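Local structure of hypothetical protein (Bacteroides eggerthii, 4JGL) at residues A[46-51]-A[70-75]; A[124-129]-A[135-140]; A[151-154]-A[160-163]. The protein is of unknown function but has a streptavidin-like fold, an antiparallel beta barrel to which two extra alpha helices are added. All coordinates share one frame; numbering follows the deposited sequence. Where two conformers were deposited one is given.

Contact 1. Residues A[46-51]-A[70-75]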
ATOM      1  N   GLY A  46      -2.846  -1.915   1.232  1.00  8.61           N
ATOM      2  CA  GLY A  46      -1.831  -2.200   0.267  1.00  9.05           C
ATOM      3  C   GLY A  46      -2.343  -2.804  -1.019  1.00  8.36           C
ATOM      4  O   GLY A  46      -3.363  -3.481  -1.030  1.00  8.68           O
ATOM      5  N   TYR A  47      -1.559  -2.643  -2.078  1.00  8.76           N
ATOM      6  CA  TYR A  47      -1.925  -3.167  -3.389  1.00  9.12           C
ATOM      7  C   TYR A  47      -0.673  -3.580  -4.122  1.00  9.06           C
ATOM      8  O   TYR A  47       0.165  -2.733  -4.425  1.00 10.07           O
ATOM      9  CB  TYR A  47      -2.691  -2.100  -4.174  1.00  9.78           C
ATOM     10  CG  TYR A  47      -3.433  -2.552  -5.397  1.00  9.73           C
ATOM     11  CD1 TYR A  47      -4.545  -3.361  -5.325  1.00 10.82           C
ATOM     12  CD2 TYR A  47      -3.072  -2.106  -6.641  1.00 11.90           C
ATOM     13  CE1 TYR A  47      -5.259  -3.714  -6.460  1.00 11.67           C
ATOM     14  CE2 TYR A  47      -3.763  -2.473  -7.769  1.00 13.11           C
ATOM     15  CZ  TYR A  47      -4.856  -3.257  -7.681  1.00 10.58           C
ATOM     16  OH  TYR A  47      -5.531  -3.594  -8.841  1.00 13.29           O
ATOM     17  N   LEU A  48      -0.537  -4.872  -4.360  1.00  9.20           N
ATOM     18  CA  LEU A  48       0.630  -5.416  -5.055  1.00  9.27           C
ATOM     19  C   LEU A  48       0.279  -5.622  -6.523  1.00 10.53           C
ATOM     20  O   LEU A  48      -0.743  -6.235  -6.825  1.00 11.42           O
ATOM     21  CB  LEU A  48       1.082  -6.734  -4.423  1.00 10.50           C
ATOM     22  CG  LEU A  48       2.419  -7.293  -4.881  1.00 12.49           C
ATOM     23  CD1 LEU A  48       3.540  -6.507  -4.263  1.00 14.34           C
ATOM     24  CD2 LEU A  48       2.523  -8.766  -4.509  1.00 16.64           C
HETATM   25  N   MSE A  49       1.111  -5.092  -7.412  1.00 10.28           N
HETATM   26  CA  MSE A  49       0.857  -5.122  -8.855  1.00 12.65           C
HETATM   27  C   MSE A  49       2.003  -5.788  -9.583  1.00 13.38           C
HETATM   28  O   MSE A  49       2.924  -5.109 -10.068  1.00 13.96           O
HETATM   29  CB  MSE A  49       0.714  -3.720  -9.371  1.00 13.29           C
HETATM   30  CG  MSE A  49      -0.390  -2.917  -8.790  1.00 15.62           C
HETATM   31 SE   MSE A  49      -0.540  -1.130  -9.433  0.75 14.50          SE
HETATM   32  CE  MSE A  49      -1.072  -1.495 -11.093  1.00 18.74           C
ATOM     33  N   PRO A  50       1.981  -7.124  -9.660  1.00 14.23           N
ATOM     34  CA  PRO A  50       3.089  -7.814 -10.306  1.00 16.53           C
ATOM     35  C   PRO A  50       3.286  -7.429 -11.776  1.00 19.78           C
ATOM     36  O   PRO A  50       4.426  -7.464 -12.237  1.00 23.51           O
ATOM     37  CB  PRO A  50       2.705  -9.281 -10.177  1.00 18.03           C
ATOM     38  CG  PRO A  50       1.770  -9.337  -8.997  1.00 19.15           C
ATOM     39  CD  PRO A  50       1.040  -8.063  -9.031  1.00 15.28           C
ATOM     40  N   GLU A  51       2.224  -7.017 -12.472  0.50 19.54           N
ATOM     41  CA  GLU A  51       2.320  -6.624 -13.897  0.50 22.93           C
ATOM     42  C   GLU A  51       3.158  -5.348 -14.107  0.50 21.71           C
ATOM     43  O   GLU A  51       3.644  -5.078 -15.212  0.50 21.40           O
ATOM     44  CB  GLU A  51       0.918  -6.415 -14.509  0.50 25.17           C
ATOM     45  CG  GLU A  51       0.323  -5.024 -14.251  0.50 28.83           C
ATOM     46  CD  GLU A  51      -0.727  -4.579 -15.275  0.50 33.81           C
ATOM     47  OE1 GLU A  51      -0.697  -5.059 -16.428  0.50 37.46           O
ATOM     48  OE2 GLU A  51      -1.580  -3.727 -14.920  0.50 33.26           O
ATOM     49  N   TYR A  70       5.586   2.487  -4.407  1.00  9.81           N
ATOM     50  CA  TYR A  70       6.883   1.832  -4.281  1.00  9.76           C
ATOM     51  C   TYR A  70       7.115   1.003  -5.524  1.00  9.52           C
ATOM     52  O   TYR A  70       6.170   0.427  -6.076  1.00 10.46           O
ATOM     53  CB  TYR A  70       6.913   0.862  -3.080  1.00 10.10           C
ATOM     54  CG  TYR A  70       6.890   1.514  -1.716  1.00  9.88           C
ATOM     55  CD1 TYR A  70       5.710   1.877  -1.073  1.00 10.39           C
ATOM     56  CD2 TYR A  70       8.063   1.704  -1.022  1.00 10.92           C
ATOM     57  CE1 TYR A  70       5.753   2.453   0.196  1.00 10.86           C
ATOM     58  CE2 TYR A  70       8.097   2.272   0.207  1.00 10.92           C
ATOM     59  CZ  TYR A  70       6.955   2.668   0.820  1.00 10.26           C
ATOM     60  OH  TYR A  70       7.012   3.236   2.090  1.00 12.39           O
ATOM     61  N   THR A  71       8.383   0.856  -5.904  1.00 10.60           N
ATOM     62  CA  THR A  71       8.756  -0.208  -6.810  1.00 11.31           C
ATOM     63  C   THR A  71       9.173  -1.415  -5.977  1.00 10.79           C
ATOM     64  O   THR A  71       9.633  -1.253  -4.852  1.00 12.75           O
ATOM     65  CB  THR A  71       9.884   0.237  -7.753  1.00 12.43           C
ATOM     66  OG1 THR A  71      11.015   0.648  -6.986  1.00 13.67           O
ATOM     67  CG2 THR A  71       9.411   1.374  -8.638  1.00 15.50           C
ATOM     68  N   TYR A  72       8.978  -2.627  -6.481  1.00 11.13           N
ATOM     69  CA  TYR A  72       9.374  -3.804  -5.718  1.00 11.42           C
ATOM     70  C   TYR A  72      10.036  -4.826  -6.612  1.00 12.30           C
ATOM     71  O   TYR A  72       9.790  -4.884  -7.826  1.00 13.65           O
ATOM     72  CB  TYR A  72       8.226  -4.456  -4.932  1.00 12.00           C
ATOM     73  CG  TYR A  72       7.360  -5.406  -5.706  1.00 11.70           C
ATOM     74  CD1 TYR A  72       6.261  -4.961  -6.411  1.00 13.20           C
ATOM     75  CD2 TYR A  72       7.645  -6.766  -5.739  1.00 12.73           C
ATOM     76  CE1 TYR A  72       5.453  -5.830  -7.097  1.00 14.93           C
ATOM     77  CE2 TYR A  72       6.855  -7.639  -6.439  1.00 14.38           C
ATOM     78  CZ  TYR A  72       5.756  -7.172  -7.111  1.00 15.67           C
ATOM     79  OH  TYR A  72       4.946  -8.027  -7.819  1.00 19.53           O
ATOM     80  N   VAL A  73      10.853  -5.637  -5.964  1.00 12.83           N
ATOM     81  CA  VAL A  73      11.420  -6.845  -6.541  1.00 14.33           C
ATOM     82  C   VAL A  73      11.287  -7.945  -5.497  1.00 14.25           C
ATOM     83  O   VAL A  73      11.202  -7.674  -4.293  1.00 14.57           O
ATOM     84  CB  VAL A  73      12.890  -6.670  -6.960  1.00 16.73           C
ATOM     85  CG1 VAL A  73      13.022  -5.556  -8.010  1.00 19.54           C
ATOM     86  CG2 VAL A  73      13.805  -6.431  -5.779  1.00 19.79           C
HETATM   87  N   MSE A  74      11.287  -9.187  -5.945  1.00 14.68           N
HETATM   88  CA  MSE A  74      11.326 -10.314  -5.046  1.00 14.84           C
HETATM   89  C   MSE A  74      12.761 -10.684  -4.698  1.00 15.72           C
HETATM   90  O   MSE A  74      13.691 -10.582  -5.505  1.00 17.25           O
HETATM   91  CB  MSE A  74      10.608 -11.528  -5.614  1.00 16.98           C
HETATM   92  CG  MSE A  74       9.180 -11.288  -6.023  1.00 18.04           C
HETATM   93 SE   MSE A  74       8.070 -10.707  -4.592  0.75 15.41          SE
HETATM   94  CE  MSE A  74       8.207 -12.242  -3.455  1.00 19.27           C
ATOM     95  N   ASP A  75      12.946 -11.115  -3.467  1.00 15.06           N
ATOM     96  CA  ASP A  75      14.193 -11.734  -3.002  1.00 14.13           C
ATOM     97  C   ASP A  75      13.763 -13.056  -2.395  1.00 12.61           C
ATOM     98  O   ASP A  75      13.469 -13.147  -1.206  1.00 13.33           O
ATOM     99  CB  ASP A  75      14.918 -10.858  -1.979  1.00 13.69           C
ATOM    100  CG  ASP A  75      16.179 -11.493  -1.423  1.00 14.98           C
ATOM    101  OD1 ASP A  75      16.688 -12.514  -1.969  1.00 16.66           O
ATOM    102  OD2 ASP A  75      16.667 -10.970  -0.403  1.00 18.35           O
TER
HETATM  103  O   HOH W   1       6.827  -8.000 -10.498  1.00 39.80           O

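Contact 2. Residues A[124-129]-A[135-140]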
ATOM      1  N   ALA A 124      -0.440 -12.563   5.453  1.00  9.78           N
ATOM      2  CA  ALA A 124       0.402 -13.008   4.340  1.00  9.50           C
ATOM      3  C   ALA A 124       1.877 -12.642   4.536  1.00  9.57           C
ATOM      4  O   ALA A 124       2.766 -13.459   4.256  1.00 11.16           O
ATOM      5  CB  ALA A 124      -0.119 -12.400   3.038  1.00 10.51           C
ATOM      6  N   TYR A 125       2.129 -11.447   5.070  1.00  9.54           N
ATOM      7  CA  TYR A 125       3.500 -10.961   5.275  1.00  8.82           C
ATOM      8  C   TYR A 125       3.553 -10.075   6.507  1.00  8.85           C
ATOM      9  O   TYR A 125       2.526  -9.553   6.958  1.00  9.70           O
ATOM     10  CB  TYR A 125       4.025 -10.147   4.078  1.00 10.21           C
ATOM     11  CG  TYR A 125       4.043 -10.857   2.772  1.00 10.36           C
ATOM     12  CD1 TYR A 125       2.923 -10.926   1.974  1.00 10.59           C
ATOM     13  CD2 TYR A 125       5.193 -11.481   2.321  1.00 10.61           C
ATOM     14  CE1 TYR A 125       2.943 -11.605   0.745  1.00 12.17           C
ATOM     15  CE2 TYR A 125       5.220 -12.165   1.128  1.00 12.46           C
ATOM     16  CZ  TYR A 125       4.098 -12.235   0.346  1.00 12.60           C
ATOM     17  OH  TYR A 125       4.113 -12.918  -0.852  1.00 15.54           O
ATOM     18  N   VAL A 126       4.767  -9.863   7.003  1.00  9.23           N
ATOM     19  CA  VAL A 126       5.054  -8.863   8.018  1.00  9.41           C
ATOM     20  C   VAL A 126       6.345  -8.142   7.619  1.00  9.95           C
ATOM     21  O   VAL A 126       7.237  -8.739   7.003  1.00 10.55           O
ATOM     22  CB  VAL A 126       5.177  -9.514   9.424  1.00 10.60           C
ATOM     23  CG1 VAL A 126       6.348 -10.507   9.495  1.00 11.75           C
ATOM     24  CG2 VAL A 126       5.260  -8.440  10.531  1.00 11.28           C
ATOM     25  N   ALA A 127       6.443  -6.870   7.966  1.00  9.70           N
ATOM     26  CA  ALA A 127       7.638  -6.086   7.731  1.00 10.25           C
ATOM     27  C   ALA A 127       8.780  -6.607   8.585  1.00 11.53           C
ATOM     28  O   ALA A 127       8.557  -7.076   9.690  1.00 12.42           O
ATOM     29  CB  ALA A 127       7.383  -4.622   8.023  1.00 11.27           C
ATOM     30  N   THR A 128      10.000  -6.442   8.084  1.00 12.21           N
ATOM     31  CA  THR A 128      11.192  -6.816   8.855  1.00 13.62           C
ATOM     32  C   THR A 128      11.614  -5.748   9.863  1.00 14.29           C
ATOM     33  O   THR A 128      12.309  -6.085  10.831  1.00 17.78           O
ATOM     34  CB  THR A 128      12.381  -7.104   7.943  1.00 14.87           C
ATOM     35  OG1 THR A 128      12.668  -5.939   7.203  1.00 16.61           O
ATOM     36  CG2 THR A 128      12.095  -8.260   7.005  1.00 16.68           C
ATOM     37  N   GLU A 129      11.195  -4.498   9.651  1.00 13.70           N
ATOM     38  CA  GLU A 129      11.610  -3.378  10.493  0.50 14.59           C
ATOM     39  C   GLU A 129      10.412  -2.560  10.931  1.00 14.42           C
ATOM     40  O   GLU A 129       9.419  -2.480  10.224  1.00 14.84           O
ATOM     41  CB  GLU A 129      12.593  -2.479   9.750  0.50 16.21           C
ATOM     42  CG  GLU A 129      13.897  -3.175   9.430  0.50 20.38           C
ATOM     43  CD  GLU A 129      14.978  -2.221   8.948  0.50 29.02           C
ATOM     44  OE1 GLU A 129      14.957  -1.033   9.335  0.50 32.24           O
ATOM     45  OE2 GLU A 129      15.854  -2.675   8.187  0.50 32.08           O
ATOM     46  N   TYR A 135       5.302  -2.882  13.560  1.00 10.24           N
ATOM     47  CA  TYR A 135       5.413  -3.665  12.344  1.00  9.79           C
ATOM     48  C   TYR A 135       4.133  -3.620  11.536  1.00  9.55           C
ATOM     49  O   TYR A 135       3.075  -3.939  12.061  1.00 10.17           O
ATOM     50  CB  TYR A 135       5.717  -5.125  12.673  1.00 10.80           C
ATOM     51  CG  TYR A 135       7.038  -5.326  13.374  1.00 11.77           C
ATOM     52  CD1 TYR A 135       8.204  -5.445  12.655  1.00 13.45           C
ATOM     53  CD2 TYR A 135       7.121  -5.369  14.763  1.00 13.47           C
ATOM     54  CE1 TYR A 135       9.419  -5.628  13.281  1.00 13.86           C
ATOM     55  CE2 TYR A 135       8.335  -5.550  15.390  1.00 15.05           C
ATOM     56  CZ  TYR A 135       9.476  -5.690  14.657  1.00 14.95           C
ATOM     57  OH  TYR A 135      10.688  -5.875  15.309  1.00 19.31           O
ATOM     58  N   TYR A 136       4.240  -3.225  10.267  1.00  9.95           N
ATOM     59  CA  TYR A 136       3.127  -3.370   9.356  1.00  9.64           C
ATOM     60  C   TYR A 136       3.017  -4.818   8.901  1.00  9.45           C
ATOM     61  O   TYR A 136       4.011  -5.467   8.590  1.00 11.47           O
ATOM     62  CB  TYR A 136       3.310  -2.476   8.131  1.00  9.88           C
ATOM     63  CG  TYR A 136       2.920  -1.046   8.369  1.00 10.88           C
ATOM     64  CD1 TYR A 136       1.586  -0.670   8.425  1.00 11.42           C
ATOM     65  CD2 TYR A 136       3.875  -0.058   8.528  1.00 13.32           C
ATOM     66  CE1 TYR A 136       1.200   0.652   8.663  1.00 13.57           C
ATOM     67  CE2 TYR A 136       3.504   1.263   8.744  1.00 15.56           C
ATOM     68  CZ  TYR A 136       2.168   1.612   8.815  1.00 15.82           C
ATOM     69  OH  TYR A 136       1.827   2.931   9.070  1.00 20.18           O
ATOM     70  N   TYR A 137       1.792  -5.305   8.835  1.00  9.11           N
ATOM     71  CA  TYR A 137       1.475  -6.585   8.247  1.00  9.07           C
ATOM     72  C   TYR A 137       0.775  -6.388   6.919  1.00  9.24           C
ATOM     73  O   TYR A 137       0.194  -5.330   6.659  1.00 10.92           O
ATOM     74  CB  TYR A 137       0.558  -7.375   9.177  1.00 10.24           C
ATOM     75  CG  TYR A 137       1.241  -7.864  10.442  1.00  9.89           C
ATOM     76  CD1 TYR A 137       1.615  -6.986  11.457  1.00 10.14           C
ATOM     77  CD2 TYR A 137       1.507  -9.208  10.632  1.00 10.44           C
ATOM     78  CE1 TYR A 137       2.203  -7.447  12.624  1.00 10.70           C
ATOM     79  CE2 TYR A 137       2.093  -9.665  11.797  1.00 11.52           C
ATOM     80  CZ  TYR A 137       2.422  -8.779  12.790  1.00 11.03           C
ATOM     81  OH  TYR A 137       3.024  -9.282  13.935  1.00 13.52           O
ATOM     82  N   LEU A 138       0.824  -7.426   6.085  1.00  8.78           N
ATOM     83  CA  LEU A 138      -0.017  -7.510   4.887  1.00  8.71           C
ATOM     84  C   LEU A 138      -0.966  -8.668   5.133  1.00  8.62           C
ATOM     85  O   LEU A 138      -0.563  -9.824   5.192  1.00  9.84           O
ATOM     86  CB  LEU A 138       0.807  -7.774   3.624  1.00  9.19           C
ATOM     87  CG  LEU A 138       1.843  -6.741   3.225  1.00 10.84           C
ATOM     88  CD1 LEU A 138       2.555  -7.138   1.950  1.00 12.27           C
ATOM     89  CD2 LEU A 138       1.236  -5.390   3.056  1.00 14.79           C
ATOM     90  N   CYS A 139      -2.260  -8.366   5.241  1.00  8.84           N
ATOM     91  CA  CYS A 139      -3.325  -9.346   5.398  1.00  8.74           C
ATOM     92  C   CYS A 139      -4.159  -9.346   4.139  1.00  9.36           C
ATOM     93  O   CYS A 139      -4.768  -8.327   3.798  1.00  9.04           O
ATOM     94  CB  CYS A 139      -4.185  -9.006   6.616  1.00 10.03           C
ATOM     95  SG  CYS A 139      -3.267  -8.881   8.168  1.00 11.87           S
ATOM     96  N   GLY A 140      -4.166 -10.455   3.410  1.00  9.72           N
ATOM     97  CA  GLY A 140      -4.922 -10.490   2.158  1.00  9.63           C
ATOM     98  C   GLY A 140      -6.375 -10.130   2.382  1.00 11.08           C
ATOM     99  O   GLY A 140      -7.001 -10.611   3.327  1.00 11.08           O
TER
HETATM  100  O   HOH W   2      12.985  -5.083  14.073  1.00 42.17           O
HETATM  101  O   HOH W   3       6.761  -1.729   9.853  1.00 11.02           O

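Contact 3. Residues A[151-154]-A[160-163]. With EDO (1,2-ethanediol), chain E.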
ATOM      1  N   LEU A 151     -10.918   3.407  -6.901  1.00 13.72           N
ATOM      2  CA  LEU A 151     -10.204   4.655  -6.991  0.50 12.48           C
ATOM      3  C   LEU A 151      -9.534   4.808  -8.374  1.00 12.91           C
ATOM      4  O   LEU A 151      -9.640   5.861  -9.007  1.00 16.11           O
ATOM      5  CB  LEU A 151      -9.239   4.734  -5.808  0.50 12.94           C
ATOM      6  CG  LEU A 151      -8.417   5.984  -5.644  0.50 13.31           C
ATOM      7  CD1 LEU A 151      -9.301   7.165  -5.296  0.50 16.19           C
ATOM      8  CD2 LEU A 151      -7.314   5.738  -4.585  0.50 12.80           C
ATOM      9  N   PHE A 152      -8.878   3.760  -8.872  1.00 13.53           N
ATOM     10  CA  PHE A 152      -8.216   3.846 -10.188  0.50 14.80           C
ATOM     11  C   PHE A 152      -9.172   4.227 -11.282  1.00 15.89           C
ATOM     12  O   PHE A 152      -8.795   4.947 -12.205  1.00 18.09           O
ATOM     13  CB  PHE A 152      -7.653   2.526 -10.683  0.50 14.41           C
ATOM     14  CG  PHE A 152      -6.562   1.968  -9.867  0.50 13.70           C
ATOM     15  CD1 PHE A 152      -5.617   2.776  -9.271  0.50 16.20           C
ATOM     16  CD2 PHE A 152      -6.457   0.599  -9.741  0.50 13.86           C
ATOM     17  CE1 PHE A 152      -4.603   2.223  -8.524  0.50 16.03           C
ATOM     18  CE2 PHE A 152      -5.457   0.045  -9.011  0.50 14.96           C
ATOM     19  CZ  PHE A 152      -4.519   0.850  -8.404  0.50 16.25           C
ATOM     20  N   GLU A 153     -10.389   3.701 -11.211  1.00 15.47           N
ATOM     21  CA  GLU A 153     -11.333   3.832 -12.315  1.00 16.24           C
ATOM     22  C   GLU A 153     -12.353   4.942 -12.101  1.00 17.28           C
ATOM     23  O   GLU A 153     -13.217   5.175 -12.959  1.00 21.91           O
ATOM     24  CB  GLU A 153     -11.985   2.467 -12.607  1.00 17.80           C
ATOM     25  CG  GLU A 153     -10.997   1.285 -12.785  1.00 20.79           C
ATOM     26  CD  GLU A 153      -9.937   1.419 -13.880  1.00 29.17           C
ATOM     27  OE1 GLU A 153     -10.237   1.997 -14.949  1.00 31.74           O
ATOM     28  OE2 GLU A 153      -8.814   0.874 -13.673  1.00 31.71           O
ATOM     29  N   ASP A 154     -12.223   5.697 -11.015  1.00 17.48           N
ATOM     30  CA  ASP A 154     -13.089   6.845 -10.753  1.00 18.46           C
ATOM     31  C   ASP A 154     -12.771   7.869 -11.832  1.00 20.88           C
ATOM     32  O   ASP A 154     -11.611   8.161 -12.070  1.00 20.68           O
ATOM     33  CB  ASP A 154     -12.770   7.414  -9.362  1.00 18.52           C
ATOM     34  CG  ASP A 154     -13.709   8.519  -8.927  1.00 23.70           C
ATOM     35  OD1 ASP A 154     -13.820   9.541  -9.653  1.00 23.83           O
ATOM     36  OD2 ASP A 154     -14.330   8.379  -7.847  1.00 28.79           O
ATOM     37  N   PHE A 160      -4.182  10.144 -11.287  1.00 17.68           N
ATOM     38  CA  PHE A 160      -3.624   9.023 -10.524  1.00 15.66           C
ATOM     39  C   PHE A 160      -3.464   7.759 -11.361  1.00 14.53           C
ATOM     40  O   PHE A 160      -2.407   7.149 -11.351  1.00 15.41           O
ATOM     41  CB  PHE A 160      -4.505   8.778  -9.291  1.00 15.28           C
ATOM     42  CG  PHE A 160      -4.158   7.546  -8.483  1.00 15.24           C
ATOM     43  CD1 PHE A 160      -2.867   7.287  -8.050  1.00 15.56           C
ATOM     44  CD2 PHE A 160      -5.149   6.675  -8.124  1.00 17.57           C
ATOM     45  CE1 PHE A 160      -2.592   6.187  -7.260  1.00 17.40           C
ATOM     46  CE2 PHE A 160      -4.867   5.579  -7.340  1.00 18.46           C
ATOM     47  CZ  PHE A 160      -3.586   5.323  -6.939  1.00 20.09           C
ATOM     48  N   LYS A 161      -4.512   7.387 -12.074  1.00 15.61           N
ATOM     49  CA  LYS A 161      -4.484   6.215 -12.945  1.00 16.14           C
ATOM     50  C   LYS A 161      -3.350   6.336 -13.954  1.00 15.51           C
ATOM     51  O   LYS A 161      -2.589   5.393 -14.155  1.00 17.05           O
ATOM     52  CB  LYS A 161      -5.823   6.052 -13.658  1.00 17.39           C
ATOM     53  CG  LYS A 161      -5.918   4.787 -14.535  1.00 20.31           C
ATOM     54  CD  LYS A 161      -7.279   4.660 -15.212  1.00 23.66           C
ATOM     55  CE  LYS A 161      -7.449   3.325 -15.947  1.00 31.18           C
ATOM     56  NZ  LYS A 161      -6.284   2.992 -16.768  1.00 35.60           N
ATOM     57  N   ASN A 162      -3.218   7.517 -14.556  1.00 17.94           N
ATOM     58  CA  ASN A 162      -2.191   7.729 -15.579  1.00 18.62           C
ATOM     59  C   ASN A 162      -0.791   7.665 -15.007  1.00 16.88           C
ATOM     60  O   ASN A 162       0.109   7.121 -15.617  1.00 17.93           O
ATOM     61  CB  ASN A 162      -2.384   9.067 -16.305  1.00 19.83           C
ATOM     62  CG  ASN A 162      -3.653   9.110 -17.149  1.00 23.73           C
ATOM     63  OD1 ASN A 162      -4.244   8.082 -17.465  1.00 27.44           O
ATOM     64  ND2 ASN A 162      -4.088  10.319 -17.502  1.00 29.35           N
ATOM     65  N   LEU A 163      -0.581   8.222 -13.812  1.00 17.19           N
ATOM     66  CA  LEU A 163       0.715   8.090 -13.164  1.00 17.94           C
ATOM     67  C   LEU A 163       1.118   6.627 -12.984  1.00 16.97           C
ATOM     68  O   LEU A 163       2.253   6.246 -13.241  1.00 17.81           O
ATOM     69  CB  LEU A 163       0.712   8.787 -11.788  1.00 18.97           C
ATOM     70  CG  LEU A 163       1.964   8.593 -10.925  1.00 20.96           C
ATOM     71  CD1 LEU A 163       3.204   9.213 -11.561  1.00 24.19           C
ATOM     72  CD2 LEU A 163       1.727   9.183  -9.546  1.00 22.20           C
TER
HETATM   73  C1  EDO E 203      -4.214   0.192 -12.597  1.00 27.05           C
HETATM   74  O1  EDO E 203      -4.987  -0.981 -12.878  1.00 30.91           O
HETATM   75  C2  EDO E 203      -4.936   1.375 -13.214  1.00 28.07           C
HETATM   76  O2  EDO E 203      -5.003   1.189 -14.632  1.00 28.06           O

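Contact 1. Residues A[46-51]-A[70-75]
Within the streptavidin-like barrel, Y72 of strand 64-75 reaches past strand 54-61, the strand between them in the sheet, to meet L48 and P50 at the end of strand 44-49. No direct hydrogen bond joins 46-51 to 70-75; the contact is made almost wholly by one tyrosine ring. L48 puts a methyl over one face of that ring, with CD1 3.7 Å from the ring centroid and 20° off the normal, a CH-pi contact. The methyl sits off centre, and its nearest ring atom is Y72 CE1, 3.5 Å from L48 CD1. The two side chains cross at about a right angle, L48 coming down on the ring rather than running alongside it. With CG lodged between its backbone N and its carbonyl carbon (chi1 83°), Y72 carries its ring to L48 and P50. The phenol end then abuts P50: Y72 OH lies 3.1 Å from P50 CA and 3.5 Å from P50 CB. The carbonyl O of M49 stands near the plane of the ring, at its edge, 4.0 Å from Y72 CE1. One water spans the polar end, donating to P50 O at 3.0 Å and meeting Y72 OH in a weak hydrogen bond of 3.3 Å. Replacing Y72 with an alanine would probably leave L48 CD1 without the ring face beneath it and P50 without its neighbour at the strand end. F55 on the intervening strand touches L48, and I79 of strand 78-92 touches Y72. The pair joins strands 44-49 and 64-75, next-but-one neighbours in the curled antiparallel sheet of the streptavidin-like fold, on the face that L48 and Y72 share.

Contact 2. Residues A[124-129]-A[135-140]
Y125 and L138 pair across a beta hairpin of the streptavidin-like barrel, strands 125-127 and 135-140, which run antiparallel with 164° between their directions. A classic beta bulge opens the pairing: A124 and Y125 both face L138, whose carbonyl O takes two N-H groups, A124 N at 2.8 Å and Y125 N at 3.1 Å. The first comes nearly end-on to the carbonyl and the second lies in its plane, on a lone pair. L138 N answers to Y125 O at 2.9 Å, completing the hydrogen-bonded pair. On this face the leucine is the bump: its CD1 methyl nestles against the tyrosine beside CB and CD1, 3.8 Å from Y125 CD1, while F114 of strand 112-116 also touches both side chains. The other face carries the neater fit. V126 and Y137, a non-hydrogen-bonded pair, lie side by side pointing the same way, and the valine methyl CG2 sits over the middle of the phenol ring, 3.6 Å from its centroid. Because V126 places CG1 between its N and carbonyl carbon (chi1 63°), CG2 is the branch that lands on the ring. The ring is also held at its far end, where Y137 OH hydrogen bonds to A31 O and F34 N, and F38 meets it edge-to-face. The same V126 CG2 also abuts the CB of Y135. Farther along, A127 N bonds to Y136 O, and the ring of Y135 runs alongside residues 127-129, its CD1 3.4 Å from A127 O and T128 O in plane at its edge. Beyond that edge a water hydrogen bonds to Y135 OH at 2.7 Å and donates weakly to T128 O at 3.5 Å.

Contact 3. Residues A[151-154]-A[160-163]
F152 and F160 carry the apolar part of the contact between helices 142-153 and 158-165. Their rings meet obliquely, planes at 37°, with the CE2 corner of F160 at the edge of the F152 ring, 3.5 Å from F152 CD1. L151 adds a methyl to the same corner, its CD2 3.7 Å from F160 CE2, the two side chains crossing at about a right angle. F160 points its CB toward 151-154, and with CG anti to the backbone N (chi1 173°) its CE2 corner meets L151 and F152. The polar part centres on K161. Its aliphatic chain passes F152 O, with CD 3.4 Å away, and E153 OE1 touches K161 CE at 3.2 Å. The charges themselves stay apart, E153 OE1 being 4.5 Å from K161 NZ, too far for a salt bridge; the ammonium instead pairs with D165. A 1,2-ethanediol, probably from the crystallisation liquor, accepts a hydrogen bond from K161 NZ through O2 at 3.1 Å and lays C1 over one face of F152. Beneath the helices, L151 and F160 pack on strands 54-61, 64-75 and 78-92, so the two helices meet over one face of the sheet.

Contacts 1 and 2 belong to the same curled sheet, whereas contact 3 joins the two added helices. Contact 2 is the one held by backbone hydrogen bonds between strand neighbours; contact 1 is mostly one tyrosine ring packed on apolar groups, with a water bonded weakly to its hydroxyl, and contact 3 sets phenylalanines inside with E153 and K161 toward the surface. Contact 3 is the buried one, although its centre lies farther from the middle of the chain, while the other two are partly buried. Contacts 1 and 3 touch where Y47 CE2 comes 3.3 Å from F152 CE2; contacts 2 and 3 lie about 25 Å apart between centres, on opposite sides of the chain's centre.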